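Local atomic coordinates of PA3566 protein (Pseudomonas aeruginosa, PDB entry 1X7V), a protein that is of unknown function but belongs to the antibiotic biosynthesis monooxygenase family, whose members are generally assigned oxidoreductase activity. Residues P17-E26 with F79-Q88; E37-H46 with Y56-A66. All coordinates share one frame; numbering follows the deposited sequence.

Contact 1. Residues P17-E26 with F79-Q88; sequences PGHAEALERE and FSRGNEALLQ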
loop_
_atom_site.group_PDB
_atom_site.type_symbol
_atom_site.label_atom_id
_atom_site.label_comp_id
_atom_site.label_asym_id
_atom_site.label_seq_id
_atom_site.Cartn_x
_atom_site.Cartn_y
_atom_site.Cartn_z
ATOM N N PRO A 17 -2.885 2.783 -18.067
ATOM C CA PRO A 17 -2.078 2.236 -19.177
ATOM C C PRO A 17 -0.849 3.087 -19.556
ATOM O O PRO A 17 -0.946 4.312 -19.789
ATOM C CB PRO A 17 -3.065 2.198 -20.339
ATOM C CG PRO A 17 -4.394 2.027 -19.688
ATOM C CD PRO A 17 -4.325 2.758 -18.367
ATOM N N GLY A 18 0.316 2.438 -19.656
ATOM C CA GLY A 18 1.546 3.131 -19.975
ATOM C C GLY A 18 2.306 3.679 -18.776
ATOM O O GLY A 18 3.439 4.060 -18.937
ATOM N N HIS A 19 1.665 3.741 -17.589
ATOM C CA HIS A 19 2.255 4.353 -16.386
ATOM C C HIS A 19 2.736 3.405 -15.284
ATOM O O HIS A 19 2.936 3.852 -14.168
ATOM C CB HIS A 19 1.283 5.378 -15.819
ATOM C CG HIS A 19 1.009 6.507 -16.755
ATOM N ND1 HIS A 19 1.830 7.614 -16.850
ATOM C CD2 HIS A 19 0.088 6.644 -17.736
ATOM C CE1 HIS A 19 1.369 8.426 -17.790
ATOM N NE2 HIS A 19 0.304 7.867 -18.331
ATOM N N ALA A 20 2.975 2.126 -15.581
ATOM C CA ALA A 20 3.436 1.149 -14.591
ATOM C C ALA A 20 4.757 1.531 -13.946
ATOM O O ALA A 20 4.919 1.402 -12.737
ATOM C CB ALA A 20 3.550 -0.264 -15.185
ATOM N N GLU A 21 5.717 1.988 -14.738
ATOM C CA GLU A 21 7.008 2.293 -14.177
ATOM C C GLU A 21 6.965 3.471 -13.224
ATOM O O GLU A 21 7.655 3.460 -12.193
ATOM C CB GLU A 21 8.010 2.560 -15.284
ATOM C CG GLU A 21 8.242 1.326 -16.181
ATOM C CD GLU A 21 9.235 0.270 -15.627
ATOM O OE1 GLU A 21 9.191 -0.089 -14.409
ATOM O OE2 GLU A 21 10.042 -0.255 -16.444
ATOM N N ALA A 22 6.178 4.483 -13.573
ATOM C CA ALA A 22 6.039 5.669 -12.743
ATOM C C ALA A 22 5.352 5.286 -11.429
ATOM O O ALA A 22 5.758 5.698 -10.313
ATOM C CB ALA A 22 5.236 6.759 -13.462
ATOM N N LEU A 23 4.304 4.498 -11.526
ATOM C CA LEU A 23 3.611 4.066 -10.308
ATOM C C LEU A 23 4.487 3.182 -9.354
ATOM O O LEU A 23 4.465 3.352 -8.115
ATOM C CB LEU A 23 2.279 3.381 -10.698
ATOM C CG LEU A 23 1.469 2.834 -9.490
ATOM C CD1 LEU A 23 1.167 4.020 -8.576
ATOM C CD2 LEU A 23 0.203 2.044 -9.879
ATOM N N GLU A 24 5.242 2.244 -9.904
ATOM C CA GLU A 24 6.183 1.428 -9.147
ATOM C C GLU A 24 7.187 2.301 -8.397
ATOM O O GLU A 24 7.464 2.018 -7.242
ATOM C CB GLU A 24 6.947 0.488 -10.076
ATOM C CG GLU A 24 8.033 -0.363 -9.360
ATOM C CD GLU A 24 8.737 -1.340 -10.316
ATOM O OE1 GLU A 24 8.085 -1.825 -11.287
ATOM O OE2 GLU A 24 9.929 -1.641 -10.073
ATOM N N ARG A 25 7.730 3.329 -9.069
ATOM C CA ARG A 25 8.672 4.281 -8.462
ATOM C C ARG A 25 8.023 4.894 -7.234
ATOM O O ARG A 25 8.614 4.937 -6.176
ATOM C CB ARG A 25 9.059 5.368 -9.463
ATOM C CG ARG A 25 9.980 6.353 -8.893
ATOM C CD ARG A 25 10.590 7.217 -9.946
ATOM N NE ARG A 25 9.570 7.840 -10.728
ATOM C CZ ARG A 25 9.439 7.734 -12.054
ATOM N NH1 ARG A 25 10.316 7.077 -12.836
ATOM N NH2 ARG A 25 8.430 8.348 -12.600
ATOM N N GLU A 26 6.783 5.324 -7.377
ATOM C CA GLU A 26 6.067 5.987 -6.313
ATOM C C GLU A 26 5.726 5.046 -5.164
ATOM O O GLU A 26 5.879 5.430 -3.988
ATOM C CB GLU A 26 4.816 6.667 -6.881
ATOM C CG GLU A 26 5.147 7.826 -7.831
ATOM C CD GLU A 26 6.021 8.945 -7.198
ATOM O OE1 GLU A 26 5.496 9.632 -6.288
ATOM O OE2 GLU A 26 7.219 9.167 -7.618
ATOM N N PHE A 79 2.505 10.315 -1.311
ATOM C CA PHE A 79 2.027 9.422 -2.345
ATOM C C PHE A 79 0.709 9.978 -2.934
ATOM O O PHE A 79 0.512 10.016 -4.177
ATOM C CB PHE A 79 1.842 8.008 -1.822
ATOM C CG PHE A 79 1.223 7.128 -2.820
ATOM C CD1 PHE A 79 2.000 6.567 -3.815
ATOM C CD2 PHE A 79 -0.158 6.961 -2.861
ATOM C CE1 PHE A 79 1.435 5.783 -4.803
ATOM C CE2 PHE A 79 -0.735 6.190 -3.850
ATOM C CZ PHE A 79 0.076 5.585 -4.829
ATOM N N SER A 80 -0.141 10.478 -2.035
ATOM C CA SER A 80 -1.411 11.093 -2.398
ATOM C C SER A 80 -1.246 12.342 -3.246
ATOM O O SER A 80 -2.133 12.649 -4.052
ATOM C CB SER A 80 -2.200 11.474 -1.131
ATOM O OG SER A 80 -2.143 10.435 -0.170
ATOM N N ARG A 81 -0.139 13.054 -3.074
ATOM C CA ARG A 81 0.055 14.371 -3.685
ATOM C C ARG A 81 0.602 14.324 -5.100
ATOM O O ARG A 81 1.811 14.378 -5.338
ATOM C CB ARG A 81 0.960 15.259 -2.825
ATOM C CG ARG A 81 0.258 15.733 -1.645
ATOM C CD ARG A 81 1.194 16.345 -0.638
ATOM N NE ARG A 81 1.978 17.426 -1.225
ATOM C CZ ARG A 81 3.001 18.008 -0.601
ATOM N NH1 ARG A 81 3.363 17.603 0.620
ATOM N NH2 ARG A 81 3.676 18.980 -1.207
ATOM N N GLY A 82 -0.320 14.264 -6.040
ATOM C CA GLY A 82 0.007 14.478 -7.422
ATOM C C GLY A 82 -0.080 13.215 -8.244
ATOM O O GLY A 82 0.038 13.287 -9.452
ATOM N N ASN A 83 -0.302 12.056 -7.628
ATOM C CA ASN A 83 -0.266 10.816 -8.416
ATOM C C ASN A 83 -1.608 10.319 -8.990
ATOM O O ASN A 83 -1.643 9.306 -9.641
ATOM C CB ASN A 83 0.433 9.709 -7.628
ATOM C CG ASN A 83 1.894 10.052 -7.350
ATOM O OD1 ASN A 83 2.595 10.505 -8.250
ATOM N ND2 ASN A 83 2.354 9.856 -6.091
ATOM N N GLU A 84 -2.689 11.062 -8.811
ATOM C CA GLU A 84 -4.001 10.547 -9.173
ATOM C C GLU A 84 -4.084 10.164 -10.665
ATOM O O GLU A 84 -4.684 9.150 -10.997
ATOM C CB GLU A 84 -5.089 11.555 -8.790
ATOM C CG GLU A 84 -6.493 11.121 -9.126
ATOM C CD GLU A 84 -7.592 12.030 -8.508
ATOM O OE1 GLU A 84 -8.757 11.602 -8.494
ATOM O OE2 GLU A 84 -7.301 13.148 -8.046
ATOM N N ALA A 85 -3.432 10.926 -11.546
ATOM C CA ALA A 85 -3.461 10.604 -12.980
ATOM C C ALA A 85 -2.706 9.321 -13.337
ATOM O O ALA A 85 -2.930 8.756 -14.412
ATOM C CB ALA A 85 -2.956 11.764 -13.822
ATOM N N LEU A 86 -1.868 8.837 -12.428
ATOM C CA LEU A 86 -1.135 7.567 -12.611
ATOM C C LEU A 86 -2.009 6.341 -12.326
ATOM O O LEU A 86 -1.615 5.234 -12.639
ATOM C CB LEU A 86 0.109 7.491 -11.704
ATOM C CG LEU A 86 1.283 8.468 -11.830
ATOM C CD1 LEU A 86 2.497 7.933 -11.043
ATOM C CD2 LEU A 86 1.660 8.729 -13.266
ATOM N N LEU A 87 -3.186 6.536 -11.731
ATOM C CA LEU A 87 -3.992 5.465 -11.177
ATOM C C LEU A 87 -5.232 5.231 -12.016
ATOM O O LEU A 87 -5.873 6.181 -12.456
ATOM C CB LEU A 87 -4.485 5.835 -9.759
ATOM C CG LEU A 87 -3.460 6.072 -8.684
ATOM C CD1 LEU A 87 -4.090 6.679 -7.442
ATOM C CD2 LEU A 87 -2.798 4.740 -8.351
ATOM N N GLN A 88 -5.596 3.971 -12.187
ATOM C CA GLN A 88 -6.819 3.566 -12.798
ATOM C C GLN A 88 -7.783 3.043 -11.702
ATOM O O GLN A 88 -8.994 3.184 -11.834
ATOM C CB GLN A 88 -6.545 2.422 -13.784
ATOM C CG GLN A 88 -7.742 2.029 -14.660
ATOM C CD GLN A 88 -7.452 0.774 -15.542
ATOM O OE1 GLN A 88 -8.020 -0.302 -15.302
ATOM N NE2 GLN A 88 -6.576 0.915 -16.547
#
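L86 meets the first turn of helix 20-36 with both methyls. In this alpha-beta plait, the ferredoxin-like fold of the dimeric alpha-beta barrel clan, the contact joins the start of that helix to the connection between helix 74-80 and the last strand. CD1 of L86 lies 3.8 Å from A22 CB and also approaches L23 N, while CD2 of L86 comes 3.8 Å from ND1 of H19, the N-cap residue, obliquely to its ring. Deeper in, with L23 CG anti to the backbone N (chi1 178°), CD1 of L23 touches two partners: it lies 4.0 Å from L87 CD2, the two side chains crossing at about a right angle, and reaches the edge of the F79 ring at CE1. L23 also packs on I13 and A15 of strand 7-15. F79 continues the apolar layer along the same helix to L27 and L30.

Toward the surface the contact turns polar. E26 folds back at chi2, and its OE1 accepts from N83 ND2 at 3.2 Å, on the anti side of a carboxylate turned 58° from the amide. The same ND2 also donates to F79 O, so the two acceptors hold the amide between the helices and tie it to the last turn of helix 74-80. That second bond is shorter, 2.7 Å from N83 ND2 to F79 O, and lies in the carbonyl plane on a lone pair.

Contact 2. Residues E37-H46 with Y56-A66; sequences EAGCLQYDLH and YMIEQWRDDAA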
loop_
_atom_site.group_PDB
_atom_site.type_symbol
_atom_site.label_atom_id
_atom_site.label_comp_id
_atom_site.label_asym_id
_atom_site.label_seq_id
_atom_site.Cartn_x
_atom_site.Cartn_y
_atom_site.Cartn_z
ATOM N N GLU A 37 7.187 2.255 10.870
ATOM C CA GLU A 37 6.134 2.841 11.714
ATOM C C GLU A 37 5.734 1.927 12.876
ATOM O O GLU A 37 5.668 0.726 12.736
ATOM C CB GLU A 37 4.899 3.152 10.892
ATOM C CG GLU A 37 5.052 4.281 9.950
ATOM C CD GLU A 37 3.741 4.495 9.199
ATOM O OE1 GLU A 37 2.734 4.774 9.909
ATOM O OE2 GLU A 37 3.721 4.365 7.943
ATOM N N ALA A 38 5.445 2.552 14.023
ATOM C CA ALA A 38 4.865 1.858 15.166
ATOM C C ALA A 38 3.673 1.025 14.692
ATOM O O ALA A 38 2.843 1.512 13.896
ATOM C CB ALA A 38 4.382 2.856 16.172
ATOM N N GLY A 39 3.586 -0.209 15.177
ATOM C CA GLY A 39 2.483 -1.082 14.889
ATOM C C GLY A 39 2.483 -1.726 13.505
ATOM O O GLY A 39 1.513 -2.415 13.179
ATOM N N CYS A 40 3.501 -1.458 12.672
ATOM C CA CYS A 40 3.563 -2.070 11.344
ATOM C C CYS A 40 4.205 -3.433 11.437
ATOM O O CYS A 40 5.416 -3.558 11.700
ATOM C CB CYS A 40 4.309 -1.183 10.306
ATOM S SG CYS A 40 4.142 -1.917 8.674
ATOM N N LEU A 41 3.388 -4.458 11.250
ATOM C CA LEU A 41 3.848 -5.842 11.295
ATOM C C LEU A 41 4.251 -6.405 9.942
ATOM O O LEU A 41 4.959 -7.378 9.869
ATOM C CB LEU A 41 2.768 -6.729 11.932
ATOM C CG LEU A 41 2.451 -6.339 13.346
ATOM C CD1 LEU A 41 1.396 -7.283 13.879
ATOM C CD2 LEU A 41 3.703 -6.389 14.153
ATOM N N GLN A 42 3.776 -5.800 8.872
ATOM C CA GLN A 42 4.186 -6.220 7.516
ATOM C C GLN A 42 3.859 -5.057 6.600
ATOM O O GLN A 42 2.835 -4.433 6.733
ATOM C CB GLN A 42 3.415 -7.471 7.063
ATOM C CG GLN A 42 3.814 -7.940 5.611
ATOM C CD GLN A 42 3.054 -9.151 5.133
ATOM O OE1 GLN A 42 2.086 -9.563 5.756
ATOM N NE2 GLN A 42 3.510 -9.750 3.995
ATOM N N TYR A 43 4.721 -4.808 5.622
ATOM C CA TYR A 43 4.427 -3.823 4.587
ATOM C C TYR A 43 5.293 -4.185 3.395
ATOM O O TYR A 43 6.487 -3.824 3.336
ATOM C CB TYR A 43 4.653 -2.386 5.059
ATOM C CG TYR A 43 3.984 -1.332 4.201
ATOM C CD1 TYR A 43 2.752 -0.746 4.569
ATOM C CD2 TYR A 43 4.614 -0.837 3.079
ATOM C CE1 TYR A 43 2.170 0.235 3.811
ATOM C CE2 TYR A 43 4.052 0.149 2.307
ATOM C CZ TYR A 43 2.820 0.682 2.664
ATOM O OH TYR A 43 2.292 1.641 1.875
ATOM N N ASP A 44 4.688 -4.953 2.489
ATOM C CA ASP A 44 5.394 -5.550 1.380
ATOM C C ASP A 44 4.719 -5.198 0.047
ATOM O O ASP A 44 3.525 -5.307 -0.077
ATOM C CB ASP A 44 5.433 -7.093 1.562
ATOM C CG ASP A 44 6.339 -7.541 2.717
ATOM O OD1 ASP A 44 7.401 -6.880 2.984
ATOM O OD2 ASP A 44 6.001 -8.599 3.322
ATOM N N LEU A 45 5.528 -4.762 -0.920
ATOM C CA LEU A 45 5.117 -4.401 -2.264
ATOM C C LEU A 45 5.387 -5.528 -3.262
ATOM O O LEU A 45 6.401 -6.171 -3.221
ATOM C CB LEU A 45 5.869 -3.159 -2.744
ATOM C CG LEU A 45 5.548 -2.633 -4.137
ATOM C CD1 LEU A 45 4.100 -2.266 -4.310
ATOM C CD2 LEU A 45 6.454 -1.404 -4.405
ATOM N N HIS A 46 4.453 -5.758 -4.172
ATOM C CA HIS A 46 4.554 -6.865 -5.141
ATOM C C HIS A 46 4.037 -6.365 -6.502
ATOM O O HIS A 46 3.197 -5.462 -6.559
ATOM C CB HIS A 46 3.655 -8.053 -4.769
ATOM C CG HIS A 46 3.798 -8.523 -3.357
ATOM N ND1 HIS A 46 3.301 -7.801 -2.294
ATOM C CD2 HIS A 46 4.402 -9.619 -2.823
ATOM C CE1 HIS A 46 3.572 -8.448 -1.164
ATOM N NE2 HIS A 46 4.231 -9.547 -1.453
ATOM N N TYR A 56 0.423 -4.904 -5.631
ATOM C CA TYR A 56 -0.279 -5.344 -4.412
ATOM C C TYR A 56 0.548 -4.957 -3.243
ATOM O O TYR A 56 1.728 -5.339 -3.188
ATOM C CB TYR A 56 -0.448 -6.875 -4.391
ATOM C CG TYR A 56 -1.110 -7.444 -5.603
ATOM C CD1 TYR A 56 -0.365 -7.771 -6.750
ATOM C CD2 TYR A 56 -2.479 -7.640 -5.651
ATOM C CE1 TYR A 56 -0.966 -8.323 -7.901
ATOM C CE2 TYR A 56 -3.088 -8.188 -6.796
ATOM C CZ TYR A 56 -2.320 -8.505 -7.925
ATOM O OH TYR A 56 -2.905 -9.040 -9.067
HETATM N N MSE A 57 -0.037 -4.207 -2.293
HETATM C CA MSE A 57 0.648 -3.981 -1.019
HETATM C C MSE A 57 -0.033 -4.904 -0.009
HETATM O O MSE A 57 -1.249 -4.837 0.140
HETATM C CB MSE A 57 0.536 -2.512 -0.563
HETATM C CG MSE A 57 1.526 -2.090 0.462
HETATM SE SE MSE A 57 3.291 -1.871 -0.420
HETATM C CE MSE A 57 2.979 -0.012 -1.324
ATOM N N ILE A 58 0.740 -5.754 0.646
ATOM C CA ILE A 58 0.247 -6.619 1.725
ATOM C C ILE A 58 0.775 -6.003 2.997
ATOM O O ILE A 58 1.987 -5.868 3.208
ATOM C CB ILE A 58 0.663 -8.107 1.596
ATOM C CG1 ILE A 58 0.221 -8.707 0.219
ATOM C CG2 ILE A 58 0.079 -8.931 2.779
ATOM C CD1 ILE A 58 0.716 -10.087 -0.008
ATOM N N GLU A 59 -0.150 -5.643 3.877
ATOM C CA GLU A 59 0.156 -4.890 5.085
ATOM C C GLU A 59 -0.490 -5.596 6.297
ATOM O O GLU A 59 -1.577 -6.150 6.158
ATOM C CB GLU A 59 -0.412 -3.475 4.995
ATOM C CG GLU A 59 -0.083 -2.693 3.735
ATOM C CD GLU A 59 -0.747 -1.354 3.674
ATOM O OE1 GLU A 59 -1.175 -0.833 4.740
ATOM O OE2 GLU A 59 -0.827 -0.784 2.546
ATOM N N GLN A 60 0.173 -5.553 7.445
ATOM C CA GLN A 60 -0.431 -5.962 8.719
ATOM C C GLN A 60 -0.199 -4.830 9.721
ATOM O O GLN A 60 0.914 -4.276 9.856
ATOM C CB GLN A 60 0.165 -7.267 9.233
ATOM C CG GLN A 60 -0.131 -8.503 8.407
ATOM C CD GLN A 60 0.401 -9.725 9.073
ATOM O OE1 GLN A 60 -0.062 -10.091 10.161
ATOM N NE2 GLN A 60 1.441 -10.331 8.487
ATOM N N TRP A 61 -1.232 -4.519 10.480
ATOM C CA TRP A 61 -1.166 -3.412 11.414
ATOM C C TRP A 61 -1.673 -3.936 12.740
ATOM O O TRP A 61 -2.623 -4.703 12.770
ATOM C CB TRP A 61 -2.052 -2.265 10.905
ATOM C CG TRP A 61 -1.509 -1.585 9.704
ATOM C CD1 TRP A 61 -1.907 -1.749 8.415
ATOM C CD2 TRP A 61 -0.444 -0.655 9.691
ATOM N NE1 TRP A 61 -1.112 -0.977 7.574
ATOM C CE2 TRP A 61 -0.200 -0.303 8.340
ATOM C CE3 TRP A 61 0.357 -0.087 10.692
ATOM C CZ2 TRP A 61 0.760 0.638 7.983
ATOM C CZ3 TRP A 61 1.358 0.817 10.310
ATOM C CH2 TRP A 61 1.531 1.169 8.984
ATOM N N ARG A 62 -1.045 -3.541 13.830
ATOM C CA ARG A 62 -1.444 -4.038 15.153
ATOM C C ARG A 62 -2.928 -3.750 15.435
ATOM O O ARG A 62 -3.619 -4.577 16.005
ATOM C CB ARG A 62 -0.537 -3.404 16.227
ATOM C CG ARG A 62 -0.139 -4.305 17.339
ATOM C CD ARG A 62 0.745 -3.565 18.373
ATOM N NE ARG A 62 2.213 -3.617 18.277
ATOM C CZ ARG A 62 2.960 -4.713 18.473
ATOM N NH1 ARG A 62 2.382 -5.905 18.640
ATOM N NH2 ARG A 62 4.299 -4.638 18.487
ATOM N N ASP A 63 -3.409 -2.578 15.068
ATOM C CA ASP A 63 -4.791 -2.199 15.311
ATOM C C ASP A 63 -5.160 -1.065 14.382
ATOM O O ASP A 63 -4.308 -0.566 13.629
ATOM C CB ASP A 63 -4.985 -1.809 16.766
ATOM C CG ASP A 63 -3.928 -0.821 17.299
ATOM O OD1 ASP A 63 -3.252 -0.105 16.526
ATOM O OD2 ASP A 63 -3.784 -0.739 18.544
ATOM N N ASP A 64 -6.421 -0.642 14.442
ATOM C CA ASP A 64 -6.909 0.462 13.624
ATOM C C ASP A 64 -6.170 1.772 13.870
ATOM O O ASP A 64 -5.964 2.538 12.927
ATOM C CB ASP A 64 -8.398 0.715 13.887
ATOM C CG ASP A 64 -9.293 -0.274 13.180
ATOM O OD1 ASP A 64 -8.779 -1.086 12.350
ATOM O OD2 ASP A 64 -10.538 -0.197 13.436
ATOM N N ALA A 65 -5.780 2.011 15.123
ATOM C CA ALA A 65 -5.098 3.256 15.473
ATOM C C ALA A 65 -3.753 3.342 14.765
ATOM O O ALA A 65 -3.367 4.418 14.305
ATOM C CB ALA A 65 -4.913 3.379 16.923
ATOM N N ALA A 66 -3.070 2.207 14.649
ATOM C CA ALA A 66 -1.797 2.177 13.913
ATOM C C ALA A 66 -2.004 2.479 12.441
ATOM O O ALA A 66 -1.286 3.306 11.864
ATOM C CB ALA A 66 -1.076 0.857 14.126
HETATM O O HOH W 1 1.425 3.811 13.061
HETATM O O HOH W 2 -0.147 2.452 2.208
#
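Y56 O accepts two donors from H46, the backbone N in a weak bond and ring ND1 at 3.1 Å; Y56 O lies in the plane of the H46 ring, whereas ND1 stands above the Y56 carbonyl plane. Both residues belong to the beta hairpin of strands 40-47 and 54-61, part of the antiparallel sheet of the alpha-beta plait. The ladder is regular from H46 to Q42, then a classic bulge sets L41 and Q42 both against Q60: Q60 O takes L41 N at 2.8 Å and Q42 N only weakly.

On the face of Q42 and Q60, Q60 NE2 donates almost straight (167°) to Q42 OE1 at 2.9 Å, the two amides turned 71° apart. Q42 NE2 in turn donates to D44 OD2, while D44 OD1 forms a salt bridge with R35; both ends of the Q42 amide are thus fixed. Nearby, I58 CD1 packs against H46 CE1.

The face of Y43 and W61 turns toward the helices. CG of selenomethionine M57 lies over one face of the Y43 ring, 3.9 Å from its centroid; the bends at chi2 and chi3 then carry SE and CE along the ring, SE obliquely and closest to Y43 CE2. E59 runs alongside Y43 on the same sheet face. At the bulged end, C40 SG, anti to its own N, sits over the six-membered ring of W61, 4.2 Å from the centroid, while H70 also meets the indole and bonds E37. The indole is fixed in rotation by E59, whose OE1 receives W61 NE1 on its anti lone pair at 2.8 Å, nearly straight at 175°.

From the N terminus, strand 7-15 leads into the 17-26 half of contact 1, and helix 20-36 then runs to the turn where contact 2 begins. Contact 2 closes the short hairpin loop between strands 40-47 and 54-61 and extends to the start of helix 64-71. Past helix 64-71, the end of helix 74-80 and the loop after it form the 79-88 half, closing contact 1 around contact 2, which is nested inside it. The two centres are 21 Å apart, on opposite sides of the chain's centre. Contact 2 builds the edge of the sheet at strand 40-47; contact 1 leads into the other outermost strand, 87-96.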